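Local coordinates for protein guanine nucleotide exchange factor SRM1 (Saccharomyces cerevisiae, PDB 3OF7) that promotes exchange of GDP for GTP on the Ran-type GTPases GSP1 and GSP2, binds chromatin and controls RNA metabolism and nuclear transport, at residues D30-G35 against S444-V449; G183-K188 against L249-F254. All coordinates share one frame; numbering follows the deposited sequence.

Interaction 1: residues D30-G35 against S444-V449; sequences DIFCWG and SVSGGV
Trp34 and Ser444 form one end, and Asp30 and Gly448 the other, of an antiparallel strand pair that closes the seven-bladed RCC1 beta-propeller: 30-34, near the start of the domain, lies between 56-58 and 443-450 in one sheet. The N-to-C directions of strands 30-34 and 444-449 make an angle of 156°, with Asp30/Gly448, Phe32/Ser446 and Trp34/Ser444 as the hydrogen-bonded pairs. Each of these pairs satisfies its N-H and C=O groups mutually. In the central one, Phe32 N gives to Ser446 O at 2.9 Å, nearly straight at 169°, and Ser446 N returns a bond to Phe32 O. The outward-turned backbone groups of Ile31 and Cys33 bond to Asn59 and Arg57, those of Val445 and Gly447 to Gly438 and Ile435, so both strands are bonded along both edges. Between the main bonds, Gly447 CA lies 3.2 Å from Asp30 O in a CA-H...O contact. Of the buried Asp30 carboxylate, OD1 forms a salt bridge with Arg64 and OD2 a hydrogen bond with His432. On the face bearing Ile31, Cys33 and Val445, Ile31 CG2 meets Val445 CG1 at 3.8 Å. On the other, the Trp34 indole folds across toward 444-449, its CG between backbone N and carbonyl carbon (chi1 69°). Ser444 OG hydrogen-bonds to Ala408 O, which also takes a weak hydrogen bond from Trp34 NE1, while Ser444 CB makes a CH-pi contact over the indole face, 3.8 Å from the centroid of the six-membered ring of Trp34.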
loop_
_atom_site.group_PDB
_atom_site.type_symbol
_atom_site.label_atom_id
_atom_site.label_comp_id
_atom_site.label_asym_id
_atom_site.label_seq_id
_atom_site.Cartn_x
_atom_site.Cartn_y
_atom_site.Cartn_z
ATOM N N ASP A 30 -14.899 -0.648 -12.098
ATOM C CA ASP A 30 -15.763 -1.190 -11.053
ATOM C C ASP A 30 -14.883 -1.342 -9.809
ATOM O O ASP A 30 -13.801 -1.923 -9.883
ATOM C CB ASP A 30 -16.310 -2.563 -11.458
ATOM C CG ASP A 30 -17.382 -2.478 -12.532
ATOM O OD1 ASP A 30 -18.107 -1.455 -12.599
ATOM O OD2 ASP A 30 -17.496 -3.448 -13.301
ATOM N N ILE A 31 -15.342 -0.813 -8.683
ATOM C CA ILE A 31 -14.607 -0.912 -7.412
ATOM C C ILE A 31 -15.251 -1.966 -6.504
ATOM O O ILE A 31 -16.460 -1.963 -6.304
ATOM C CB ILE A 31 -14.546 0.471 -6.682
ATOM C CG1 ILE A 31 -13.908 1.547 -7.578
ATOM C CG2 ILE A 31 -13.833 0.366 -5.305
ATOM C CD1 ILE A 31 -12.479 1.253 -8.039
ATOM N N PHE A 32 -14.428 -2.859 -5.956
ATOM C CA PHE A 32 -14.885 -3.910 -5.059
ATOM C C PHE A 32 -14.192 -3.774 -3.714
ATOM O O PHE A 32 -13.007 -3.465 -3.664
ATOM C CB PHE A 32 -14.551 -5.286 -5.634
ATOM C CG PHE A 32 -15.148 -5.532 -6.985
ATOM C CD1 PHE A 32 -16.432 -6.061 -7.105
ATOM C CD2 PHE A 32 -14.438 -5.214 -8.136
ATOM C CE1 PHE A 32 -16.999 -6.280 -8.364
ATOM C CE2 PHE A 32 -14.994 -5.436 -9.394
ATOM C CZ PHE A 32 -16.268 -5.968 -9.508
ATOM N N CYS A 33 -14.930 -4.043 -2.643
ATOM C CA CYS A 33 -14.404 -3.948 -1.284
ATOM C C CYS A 33 -14.800 -5.186 -0.495
ATOM O O CYS A 33 -15.893 -5.747 -0.700
ATOM C CB CYS A 33 -14.968 -2.699 -0.589
ATOM S SG CYS A 33 -14.549 -1.124 -1.382
ATOM N N TRP A 34 -13.920 -5.618 0.402
ATOM C CA TRP A 34 -14.216 -6.778 1.249
ATOM C C TRP A 34 -13.315 -6.834 2.479
ATOM O O TRP A 34 -12.302 -6.131 2.540
ATOM C CB TRP A 34 -14.132 -8.076 0.438
ATOM C CG TRP A 34 -12.739 -8.466 -0.023
ATOM C CD1 TRP A 34 -11.883 -9.342 0.604
ATOM C CD2 TRP A 34 -12.059 -8.019 -1.205
ATOM N NE1 TRP A 34 -10.715 -9.462 -0.119
ATOM C CE2 TRP A 34 -10.797 -8.667 -1.233
ATOM C CE3 TRP A 34 -12.389 -7.133 -2.246
ATOM C CZ2 TRP A 34 -9.861 -8.453 -2.257
ATOM C CZ3 TRP A 34 -11.460 -6.928 -3.268
ATOM C CH2 TRP A 34 -10.208 -7.581 -3.262
ATOM N N GLY A 35 -13.701 -7.672 3.447
ATOM C CA GLY A 35 -12.985 -7.816 4.717
ATOM C C GLY A 35 -13.820 -7.251 5.856
ATOM O O GLY A 35 -15.045 -7.386 5.862
ATOM N N SER A 444 -9.600 -5.139 2.042
ATOM C CA SER A 444 -8.954 -4.980 0.741
ATOM C C SER A 444 -9.893 -4.283 -0.248
ATOM O O SER A 444 -11.116 -4.266 -0.061
ATOM C CB SER A 444 -8.537 -6.343 0.186
ATOM O OG SER A 444 -7.815 -7.091 1.151
ATOM N N VAL A 445 -9.308 -3.691 -1.286
ATOM C CA VAL A 445 -10.064 -2.993 -2.323
ATOM C C VAL A 445 -9.462 -3.382 -3.666
ATOM O O VAL A 445 -8.237 -3.518 -3.784
ATOM C CB VAL A 445 -9.986 -1.451 -2.161
ATOM C CG1 VAL A 445 -10.780 -0.736 -3.273
ATOM C CG2 VAL A 445 -10.481 -1.009 -0.780
ATOM N N SER A 446 -10.317 -3.574 -4.673
ATOM C CA SER A 446 -9.840 -3.803 -6.032
ATOM C C SER A 446 -10.611 -2.953 -7.048
ATOM O O SER A 446 -11.685 -2.420 -6.762
ATOM C CB SER A 446 -9.917 -5.287 -6.406
ATOM O OG SER A 446 -11.268 -5.697 -6.486
ATOM N N GLY A 447 -10.032 -2.825 -8.232
ATOM C CA GLY A 447 -10.674 -2.142 -9.333
ATOM C C GLY A 447 -10.460 -2.980 -10.567
ATOM O O GLY A 447 -9.338 -3.408 -10.842
ATOM N N GLY A 448 -11.542 -3.243 -11.294
ATOM C CA GLY A 448 -11.444 -4.004 -12.523
ATOM C C GLY A 448 -12.482 -3.620 -13.555
ATOM O O GLY A 448 -13.356 -2.786 -13.304
ATOM N N VAL A 449 -12.377 -4.241 -14.725
ATOM C CA VAL A 449 -13.354 -4.027 -15.798
ATOM C C VAL A 449 -13.893 -5.378 -16.258
ATOM O O VAL A 449 -13.164 -6.370 -16.276
ATOM C CB VAL A 449 -12.766 -3.235 -17.018
ATOM C CG1 VAL A 449 -12.513 -1.778 -16.653
ATOM C CG2 VAL A 449 -11.482 -3.881 -17.545
#

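Interaction 2: residues G183-K188 against L249-F254; sequences GFYQDK and LDPRPF
Chi1 of -163° sets Tyr185 CG anti to its backbone N, and chi1 of 57° lodges Asp250 CG between backbone N and carbonyl carbon; together they bring Tyr185 CE2 to 3.6 Å from Asp250 CB. Gln186 is extended beyond CG, which carries its amide out to the Asp250 carboxylate. The contact joins the loop after strand 180-183, in the third RCC1 repeat, to the run leading into the short, weakly bonded edge strand 252-253 of the next blade. Its backbone link is one short bond, Gln186 N to Leu249 O at 2.7 Å, with the same carbonyl oxygen lying over a face of the Tyr185 ring and taking a weak bond from Trp228 NE1. Leu249 points toward the loop and lays CD2 3.6 Å from Gly183 C. At the polar end, Gln186 NE2 gives to Asp250 OD1 at 3.1 Å, coming from above the carboxylate plane; amide and carboxylate planes are almost perpendicular. Arg252 NH2 forms a salt bridge with Asp250 OD1 at 3.2 Å, using the syn lone pair of that oxygen, which lies in the guanidinium plane. Two donors from different directions thus grip Asp250 OD1, and the Arg252 salt bridge probably favours an ionised carboxylate as acceptor for the neutral Gln186 amide.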
loop_
_atom_site.group_PDB
_atom_site.type_symbol
_atom_site.label_atom_id
_atom_site.label_comp_id
_atom_site.label_asym_id
_atom_site.label_seq_id
_atom_site.Cartn_x
_atom_site.Cartn_y
_atom_site.Cartn_z
ATOM N N GLY A 183 1.582 14.011 15.919
ATOM C CA GLY A 183 1.210 15.305 15.341
ATOM C C GLY A 183 1.269 15.251 13.827
ATOM O O GLY A 183 1.512 14.188 13.237
ATOM N N PHE A 184 1.065 16.396 13.194
ATOM C CA PHE A 184 1.022 16.451 11.740
ATOM C C PHE A 184 2.228 17.199 11.173
ATOM O O PHE A 184 3.011 16.632 10.406
ATOM C CB PHE A 184 -0.306 17.063 11.278
ATOM C CG PHE A 184 -0.410 17.261 9.782
ATOM C CD1 PHE A 184 -0.650 16.179 8.934
ATOM C CD2 PHE A 184 -0.296 18.541 9.227
ATOM C CE1 PHE A 184 -0.760 16.364 7.543
ATOM C CE2 PHE A 184 -0.401 18.738 7.848
ATOM C CZ PHE A 184 -0.636 17.648 7.001
ATOM N N TYR A 185 2.382 18.469 11.547
ATOM C CA TYR A 185 3.498 19.261 11.018
ATOM C C TYR A 185 4.229 20.025 12.126
ATOM O O TYR A 185 3.643 20.876 12.785
ATOM C CB TYR A 185 3.010 20.221 9.931
ATOM C CG TYR A 185 4.117 20.778 9.064
ATOM C CD1 TYR A 185 4.672 22.031 9.337
ATOM C CD2 TYR A 185 4.608 20.062 7.971
ATOM C CE1 TYR A 185 5.689 22.556 8.551
ATOM C CE2 TYR A 185 5.627 20.586 7.165
ATOM C CZ TYR A 185 6.160 21.840 7.469
ATOM O OH TYR A 185 7.164 22.379 6.698
ATOM N N GLN A 186 5.497 19.683 12.323
ATOM C CA GLN A 186 6.328 20.256 13.375
ATOM C C GLN A 186 5.547 20.372 14.692
ATOM O O GLN A 186 4.856 19.424 15.086
ATOM C CB GLN A 186 6.930 21.593 12.901
ATOM C CG GLN A 186 7.807 21.420 11.663
ATOM C CD GLN A 186 8.325 22.725 11.082
ATOM O OE1 GLN A 186 7.704 23.781 11.226
ATOM N NE2 GLN A 186 9.461 22.650 10.403
ATOM N N ASP A 187 5.662 21.517 15.362
ATOM C CA ASP A 187 4.880 21.768 16.574
ATOM C C ASP A 187 3.767 22.764 16.255
ATOM O O ASP A 187 3.223 23.431 17.146
ATOM C CB ASP A 187 5.782 22.280 17.706
ATOM C CG ASP A 187 5.287 21.874 19.082
ATOM O OD1 ASP A 187 4.122 21.440 19.209
ATOM N N LYS A 188 3.405 22.842 14.977
ATOM C CA LYS A 188 2.436 23.839 14.517
ATOM C C LYS A 188 1.025 23.295 14.287
ATOM O O LYS A 188 0.043 23.982 14.580
ATOM C CB LYS A 188 2.960 24.543 13.259
ATOM C CG LYS A 188 4.394 25.071 13.402
ATOM C CD LYS A 188 4.868 25.782 12.140
ATOM N N LEU A 249 9.444 17.348 12.630
ATOM C CA LEU A 249 8.302 16.665 12.009
ATOM C C LEU A 249 7.897 17.357 10.699
ATOM O O LEU A 249 6.858 18.018 10.616
ATOM C CB LEU A 249 7.123 16.555 12.991
ATOM C CG LEU A 249 5.886 15.730 12.600
ATOM C CD1 LEU A 249 6.242 14.242 12.472
ATOM C CD2 LEU A 249 4.777 15.913 13.617
ATOM N N ASP A 250 8.757 17.203 9.696
ATOM C CA ASP A 250 8.524 17.701 8.333
ATOM C C ASP A 250 9.411 16.899 7.381
ATOM O O ASP A 250 10.432 16.350 7.814
ATOM C CB ASP A 250 8.796 19.212 8.214
ATOM C CG ASP A 250 10.203 19.590 8.622
ATOM O OD1 ASP A 250 10.432 19.788 9.830
ATOM O OD2 ASP A 250 11.077 19.687 7.736
ATOM N N PRO A 251 9.039 16.816 6.084
ATOM C CA PRO A 251 9.787 15.905 5.203
ATOM C C PRO A 251 11.252 16.301 5.075
ATOM O O PRO A 251 11.550 17.458 4.792
ATOM C CB PRO A 251 9.059 16.034 3.849
ATOM C CG PRO A 251 7.681 16.496 4.210
ATOM C CD PRO A 251 7.895 17.426 5.388
ATOM N N ARG A 252 12.143 15.337 5.294
ATOM C CA ARG A 252 13.578 15.581 5.331
ATOM C C ARG A 252 14.340 14.435 4.687
ATOM O O ARG A 252 13.963 13.272 4.853
ATOM C CB ARG A 252 14.048 15.757 6.784
ATOM C CG ARG A 252 13.665 17.093 7.399
ATOM C CD ARG A 252 13.872 17.093 8.904
ATOM N NE ARG A 252 13.327 18.300 9.513
ATOM C CZ ARG A 252 14.041 19.196 10.188
ATOM N NH1 ARG A 252 15.342 19.015 10.368
ATOM N NH2 ARG A 252 13.442 20.260 10.698
ATOM N N PRO A 253 15.435 14.755 3.969
ATOM C CA PRO A 253 16.278 13.709 3.417
ATOM C C PRO A 253 17.133 13.087 4.518
ATOM O O PRO A 253 17.103 13.543 5.658
ATOM C CB PRO A 253 17.140 14.457 2.391
ATOM C CG PRO A 253 17.265 15.841 2.961
ATOM C CD PRO A 253 16.000 16.103 3.737
ATOM N N PHE A 254 17.865 12.041 4.178
ATOM C CA PHE A 254 18.649 11.305 5.158
ATOM C C PHE A 254 19.818 10.620 4.469
ATOM O O PHE A 254 20.256 9.538 4.870
ATOM C CB PHE A 254 17.763 10.311 5.946
ATOM C CG PHE A 254 16.864 9.465 5.081
ATOM C CD1 PHE A 254 17.260 8.192 4.683
ATOM C CD2 PHE A 254 15.618 9.936 4.674
ATOM C CE1 PHE A 254 16.431 7.396 3.883
ATOM C CE2 PHE A 254 14.784 9.149 3.871
ATOM C CZ PHE A 254 15.201 7.876 3.475
#

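How the interactions relate
Interaction 2 is nested within the length of chain that interaction 1 closes, yet the two lie on opposite sides of the molecule's centre: their centres are 33 Å apart and their nearest atoms about 22 Å, so neither touches the other. Both join separate RCC1 repeats inside one propeller domain. Interaction 1 pairs the first repeat with the seventh within a single sheet, 14 Å from the centre of the chain, with all of its touching residues buried. Interaction 2 links the successive third and fourth repeats mostly through loop residues, 22 Å from that centre and partly buried. The assembly is a single protein chain, so neither contact can be measured against a bound GTPase.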